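Local coordinates for agglutinin (Narcissus pseudonarcissus, PDB 3DZW), which binds mannose-containing glycans, here alpha-1,3-linked mannobiose, as a plant lectin and agglutinin built from four copies of one all-beta chain, at residues A[29-34]-A[41-46]; A[56-61]-A[79-84]. All coordinates share one frame; numbering follows the deposited sequence.

The two contacts are a worked example of one sugar-binding sequence pattern, Gln-x-Asp-x-Asn-x-Val-x-Tyr, being held in place by two different partners. Contact 1 is largely buried and lies within the hairpin of strands 31-35 and 38-42; strand pairing, apolar packing and threonine hydroxyls join its two segments beside N30 and Y34, which bond the mannose. Contact 2 is only partly buried and pairs loops: the turn carrying Q57, D59 and N61 of another pocket meets the glycine-rich connection 79-84 through backbone bonds and a tyrosine ring. Their centres lie about 22 Å apart, on opposite sides of the chain's centre, and both touch the second subunit.

Contact 1. Residues A[29-34]-A[41-46]; sequences CNLVLY and WATNTG. With MAN (alpha-D-mannopyranose), chain D.
N30 lays its CB over the backbone of G46, 3.6 Å from G46 CA, and its amide then divides its work between protein and sugar. With CG anti to the backbone N (chi1 -161°), OD1 turns in to the loop 43-46 and accepts T45 N at 3.2 Å, the donor standing 62° out of the carbonyl plane. ND2 faces the other way and gives mannose O2 a nearly straight bond, N30 ND2 to O2 3.1 Å at 170°. The T45 N bond to OD1 is consistent with ND2 being the end that meets the sugar. A water joins N30 ND2 to N44 OD1 and also reaches O5 and O6 of the same sugar, while Y34 OH accepts from its O4.

Beneath the amide, two threonine hydroxyls form a chain of hydrogen bonds between the segments. L31 N donates to T43 OG1 at 3.2 Å, T43 OG1 to T45 OG1 at 2.8 Å, and T45 OG1 to C29 O at 2.7 Å, tying the start of one segment to the end of the other. V32 and A42 form a non-hydrogen-bonded antiparallel pair, L33 and W41 a hydrogen-bonded one with L33 N to W41 O at 2.9 Å; T43 N to L31 O extends the join past the strand end. On the sugar-facing side V32 CG2 meets A42 CB at 3.9 Å, and V32 CG1 lies against a face of the Y34 ring; on the reverse, L31 and L33 pack beside W41.

Within this beta-prism lectin fold, strand 31-35 runs between strands 21-25 and 38-42. F23 of the former receives L31, L33 and W41, the C29-C52 disulfide anchors the entry to the hairpin, and T104 and T106 of the second subunit pack on W41 and L33.

Contact 2. Residues A[56-61]-A[79-84]; sequences MQSDGN and GENGNY. With MAN (alpha-D-mannopyranose), chain E; MAN (alpha-D-mannopyranose), chain C; MAN (alpha-D-mannopyranose), chain B; MAN (alpha-D-mannopyranose), chain F.
Q57 opens a type I beta turn that closes at G60, and its carbonyl lies beside the ring of Y84. Its extended side chain leads away to the sugar: NE2 donates to D59 OD1 and to O3 of the chain E mannose, Q57 NE2 to O3 3.2 Å, while OE1 is bonded to Y65 OH.

S58 takes two donors from the other segment on its carbonyl oxygen. G82 N approaches S58 O nearly along the C=O axis at 3.0 Å, and N81 ND2 reaches S58 O at 3.2 Å from 69° above the carbonyl plane, so S58 O is held by a backbone donor from G82 and a side-chain donor from N81.

At D59 the backbone and carboxylate part company. D59 O accepts G79 N at 2.7 Å, whereas CG sits between the backbone N and carbonyl carbon (chi1 66°), bringing OD1 back over the turn. There Q57 NE2 and N61 N meet it from opposite faces, the latter making an Asx turn. Held in this way, the carboxylate accepts O2 of the chain E mannose on D59 OD2 at 2.5 Å.

G60, with no side chain to intervene, sets its CA squarely over Y84: the CH-pi contact runs 3.4 Å from G60 CA to the ring centroid, 6° off the normal. Y84 OH is itself tethered to E80 O at 2.6 Å, which pins the ring beneath the turn.

N61 adds a weak bond from ND2 to O2 of the chain E mannose, which Y65 OH also bonds; N61 OD1 is held by S75 and T77. The turn joins strands 53-56 and 62-65 of one sheet; the 79-84 connection leads into strand 84-88 of another, and on the way N83 ND2 donates to O2 of the chain F mannose at 3.0 Å, in the site formed by Q89, D91, N93 and Y97 of the second subunit.

Contact 1. Residues A[29-34]-A[41-46]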
# COMPACT_ATOMS: atom_id res chain seq x y z
N CYS A 29 15.64 5.90 21.34
CA CYS A 29 16.81 5.15 20.73
C CYS A 29 16.67 3.60 20.65
O CYS A 29 17.63 2.91 20.30
CB CYS A 29 18.16 5.54 21.41
SG CYS A 29 18.68 7.17 21.01
N ASN A 30 15.48 3.07 20.94
CA ASN A 30 15.25 1.67 20.85
C ASN A 30 14.59 1.39 19.50
O ASN A 30 13.60 2.04 19.14
CB ASN A 30 14.37 1.18 22.01
CG ASN A 30 14.46 -0.37 22.25
OD1 ASN A 30 15.37 -1.05 21.75
ND2 ASN A 30 13.53 -0.90 23.05
N LEU A 31 15.17 0.46 18.74
CA LEU A 31 14.64 0.04 17.43
C LEU A 31 13.81 -1.16 17.71
O LEU A 31 14.33 -2.20 18.13
CB LEU A 31 15.78 -0.29 16.47
CG LEU A 31 15.43 -0.85 15.08
CD1 LEU A 31 14.58 0.11 14.28
CD2 LEU A 31 16.72 -1.19 14.32
N VAL A 32 12.49 -1.05 17.47
CA VAL A 32 11.56 -2.11 17.82
C VAL A 32 10.58 -2.56 16.72
O VAL A 32 10.11 -1.75 15.92
CB VAL A 32 10.67 -1.62 19.01
CG1 VAL A 32 9.76 -2.73 19.53
CG2 VAL A 32 11.54 -1.06 20.14
N LEU A 33 10.30 -3.88 16.70
CA LEU A 33 9.33 -4.48 15.79
C LEU A 33 8.08 -4.79 16.58
O LEU A 33 8.14 -5.53 17.59
CB LEU A 33 9.87 -5.77 15.18
CG LEU A 33 8.91 -6.56 14.25
CD1 LEU A 33 8.51 -5.73 13.04
CD2 LEU A 33 9.53 -7.87 13.81
N TYR A 34 6.94 -4.23 16.15
CA TYR A 34 5.65 -4.47 16.81
C TYR A 34 4.66 -5.23 15.95
O TYR A 34 4.61 -5.05 14.73
CB TYR A 34 4.96 -3.14 17.19
CG TYR A 34 5.60 -2.36 18.30
CD1 TYR A 34 5.30 -2.63 19.63
CD2 TYR A 34 6.47 -1.31 18.02
CE1 TYR A 34 5.88 -1.91 20.66
CE2 TYR A 34 7.06 -0.58 19.04
CZ TYR A 34 6.76 -0.88 20.36
OH TYR A 34 7.33 -0.16 21.39
N TRP A 41 10.50 -7.92 18.93
CA TRP A 41 11.96 -7.85 18.76
C TRP A 41 12.43 -6.43 18.98
O TRP A 41 11.71 -5.47 18.67
CB TRP A 41 12.38 -8.33 17.36
CG TRP A 41 13.90 -8.40 17.13
CD1 TRP A 41 14.71 -9.49 17.28
CD2 TRP A 41 14.76 -7.32 16.71
NE1 TRP A 41 16.02 -9.16 16.98
CE2 TRP A 41 16.08 -7.84 16.64
CE3 TRP A 41 14.55 -5.97 16.40
CZ2 TRP A 41 17.17 -7.06 16.25
CZ3 TRP A 41 15.64 -5.19 16.02
CH2 TRP A 41 16.94 -5.74 15.95
N ALA A 42 13.65 -6.28 19.50
CA ALA A 42 14.23 -4.95 19.73
C ALA A 42 15.73 -5.01 19.90
O ALA A 42 16.29 -6.07 20.20
CB ALA A 42 13.58 -4.29 20.95
N THR A 43 16.39 -3.87 19.69
CA THR A 43 17.84 -3.77 19.85
C THR A 43 18.22 -3.64 21.34
O THR A 43 19.40 -3.77 21.70
CB THR A 43 18.42 -2.58 19.07
OG1 THR A 43 17.71 -1.37 19.41
CG2 THR A 43 18.30 -2.83 17.57
N ASN A 44 17.21 -3.38 22.20
CA ASN A 44 17.41 -3.25 23.64
C ASN A 44 18.37 -2.11 23.96
O ASN A 44 19.25 -2.25 24.82
CB ASN A 44 17.90 -4.57 24.24
CG ASN A 44 16.95 -5.74 23.94
OD1 ASN A 44 15.73 -5.57 23.90
ND2 ASN A 44 17.50 -6.92 23.74
N THR A 45 18.18 -0.99 23.26
CA THR A 45 19.00 0.19 23.43
C THR A 45 18.15 1.40 23.89
O THR A 45 18.52 2.56 23.67
CB THR A 45 19.76 0.53 22.13
OG1 THR A 45 18.83 0.62 21.04
CG2 THR A 45 20.78 -0.54 21.82
N GLY A 46 17.01 1.11 24.52
CA GLY A 46 16.13 2.15 25.02
C GLY A 46 16.75 2.83 26.24
O GLY A 46 17.34 2.16 27.08
C1 MAN D . 11.42 -0.39 26.11
C2 MAN D . 10.74 0.79 25.32
C3 MAN D . 9.36 0.37 24.83
C4 MAN D . 9.46 -0.95 24.02
C5 MAN D . 10.17 -2.09 24.80
C6 MAN D . 10.40 -3.30 23.91
O1 MAN D . 11.19 -0.46 27.60
O2 MAN D . 11.55 1.19 24.25
O3 MAN D . 8.82 1.42 24.05
O4 MAN D . 8.17 -1.39 23.67
O5 MAN D . 11.43 -1.69 25.32
O6 MAN D . 11.16 -4.26 24.63
O HOH W 1 13.94 -3.61 24.78

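Contact 2. Residues A[56-61]-A[79-84]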
# COMPACT_ATOMS: atom_id res chain seq x y z
N MET A 56 20.84 2.08 6.71
CA MET A 56 21.12 0.91 5.89
C MET A 56 22.25 1.39 5.00
O MET A 56 22.02 2.18 4.07
CB MET A 56 19.90 0.48 5.10
CG MET A 56 20.07 -0.73 4.14
SD MET A 56 20.42 -2.35 4.89
CE MET A 56 22.16 -2.21 5.29
N GLN A 57 23.47 0.95 5.30
CA GLN A 57 24.68 1.41 4.57
C GLN A 57 25.01 0.68 3.26
O GLN A 57 24.57 -0.47 3.04
CB GLN A 57 25.88 1.35 5.53
CG GLN A 57 25.69 2.22 6.76
CD GLN A 57 26.86 2.22 7.72
OE1 GLN A 57 26.94 3.06 8.61
NE2 GLN A 57 27.79 1.27 7.54
N SER A 58 25.80 1.35 2.41
CA SER A 58 26.21 0.79 1.11
C SER A 58 27.21 -0.37 1.25
O SER A 58 27.49 -1.07 0.28
CB SER A 58 26.80 1.90 0.22
OG SER A 58 27.92 2.51 0.84
N ASP A 59 27.75 -0.57 2.47
CA ASP A 59 28.69 -1.67 2.72
C ASP A 59 27.90 -2.94 3.20
O ASP A 59 28.48 -3.99 3.44
CB ASP A 59 29.84 -1.28 3.71
CG ASP A 59 29.35 -0.99 5.15
OD1 ASP A 59 28.14 -0.87 5.39
OD2 ASP A 59 30.23 -0.87 6.06
N GLY A 60 26.56 -2.79 3.34
CA GLY A 60 25.68 -3.90 3.75
C GLY A 60 25.37 -3.99 5.24
O GLY A 60 24.62 -4.87 5.66
N ASN A 61 25.92 -3.06 6.03
CA ASN A 61 25.73 -3.07 7.46
C ASN A 61 24.52 -2.19 7.86
O ASN A 61 24.36 -1.08 7.34
CB ASN A 61 27.02 -2.58 8.15
CG ASN A 61 27.19 -3.11 9.61
OD1 ASN A 61 26.46 -3.99 10.07
ND2 ASN A 61 28.20 -2.59 10.30
N GLY A 79 30.56 -5.37 4.41
CA GLY A 79 31.41 -6.09 3.48
C GLY A 79 31.65 -5.32 2.19
O GLY A 79 32.05 -4.16 2.22
N GLU A 80 31.42 -5.99 1.06
CA GLU A 80 31.63 -5.38 -0.25
C GLU A 80 30.66 -4.23 -0.51
O GLU A 80 29.47 -4.29 -0.14
CB GLU A 80 31.51 -6.44 -1.38
CG GLU A 80 30.11 -7.12 -1.51
CD GLU A 80 30.04 -8.13 -2.66
OE1 GLU A 80 31.05 -8.29 -3.39
OE2 GLU A 80 28.98 -8.76 -2.84
N ASN A 81 31.17 -3.18 -1.15
CA ASN A 81 30.37 -2.03 -1.50
C ASN A 81 29.39 -2.43 -2.58
O ASN A 81 29.75 -3.14 -3.52
CB ASN A 81 31.25 -0.90 -2.01
CG ASN A 81 30.46 0.36 -2.33
OD1 ASN A 81 30.71 1.02 -3.34
ND2 ASN A 81 29.49 0.68 -1.50
N GLY A 82 28.14 -1.99 -2.45
CA GLY A 82 27.11 -2.32 -3.44
C GLY A 82 25.73 -1.82 -3.06
O GLY A 82 25.60 -0.83 -2.33
N ASN A 83 24.70 -2.50 -3.56
CA ASN A 83 23.30 -2.14 -3.31
C ASN A 83 22.61 -3.22 -2.49
O ASN A 83 22.63 -4.40 -2.86
CB ASN A 83 22.57 -1.91 -4.64
CG ASN A 83 23.12 -0.68 -5.40
OD1 ASN A 83 23.01 0.45 -4.94
ND2 ASN A 83 23.66 -0.92 -6.58
N TYR A 84 21.98 -2.81 -1.38
CA TYR A 84 21.30 -3.71 -0.46
C TYR A 84 19.92 -3.20 -0.09
O TYR A 84 19.60 -2.04 -0.34
CB TYR A 84 22.10 -3.85 0.83
CG TYR A 84 23.52 -4.38 0.69
CD1 TYR A 84 24.57 -3.53 0.33
CD2 TYR A 84 23.82 -5.71 0.97
CE1 TYR A 84 25.88 -4.02 0.21
CE2 TYR A 84 25.14 -6.20 0.85
CZ TYR A 84 26.15 -5.34 0.47
OH TYR A 84 27.44 -5.82 0.36
C1 MAN E . 31.45 -1.42 10.19
C2 MAN E . 31.16 -0.17 9.23
C3 MAN E . 31.01 1.14 9.97
C4 MAN E . 30.10 0.98 11.19
C5 MAN E . 30.60 -0.12 12.14
C6 MAN E . 29.64 -0.32 13.30
O1 MAN E . 32.85 -2.01 10.18
O2 MAN E . 29.98 -0.45 8.53
O3 MAN E . 30.46 2.11 9.10
O4 MAN E . 30.01 2.20 11.89
O5 MAN E . 30.73 -1.38 11.51
O6 MAN E . 30.03 -1.46 14.05
C1 MAN C . 20.31 1.68 -9.27
C2 MAN C . 19.20 1.68 -8.22
C3 MAN C . 19.50 0.66 -7.13
C4 MAN C . 19.74 -0.71 -7.74
C5 MAN C . 20.80 -0.62 -8.84
C6 MAN C . 20.99 -1.96 -9.55
O2 MAN C . 17.95 1.41 -8.85
O3 MAN C . 18.43 0.59 -6.20
O4 MAN C . 20.14 -1.62 -6.72
O5 MAN C . 20.44 0.38 -9.81
O6 MAN C . 22.04 -1.86 -10.49
C1 MAN B . 31.41 3.14 8.79
C2 MAN B . 30.67 4.25 8.04
C3 MAN B . 30.35 3.81 6.60
C4 MAN B . 31.59 3.28 5.92
C5 MAN B . 32.22 2.19 6.76
C6 MAN B . 33.50 1.66 6.11
O2 MAN B . 31.47 5.42 8.04
O3 MAN B . 29.83 4.89 5.86
O4 MAN B . 31.24 2.77 4.66
O5 MAN B . 32.52 2.70 8.04
O6 MAN B . 34.10 0.70 6.94
C1 MAN F . 25.01 2.21 -10.31
C2 MAN F . 23.78 1.66 -9.44
C3 MAN F . 22.51 2.50 -9.67
C4 MAN F . 22.83 3.99 -9.63
C5 MAN F . 23.83 4.38 -10.72
C6 MAN F . 24.11 5.89 -10.70
O1 MAN F . 25.48 1.32 -11.44
O2 MAN F . 24.13 1.66 -8.09
O3 MAN F . 21.52 2.19 -8.68
O4 MAN F . 21.65 4.73 -9.81
O5 MAN F . 25.07 3.72 -10.54
O6 MAN F . 24.82 6.22 -9.53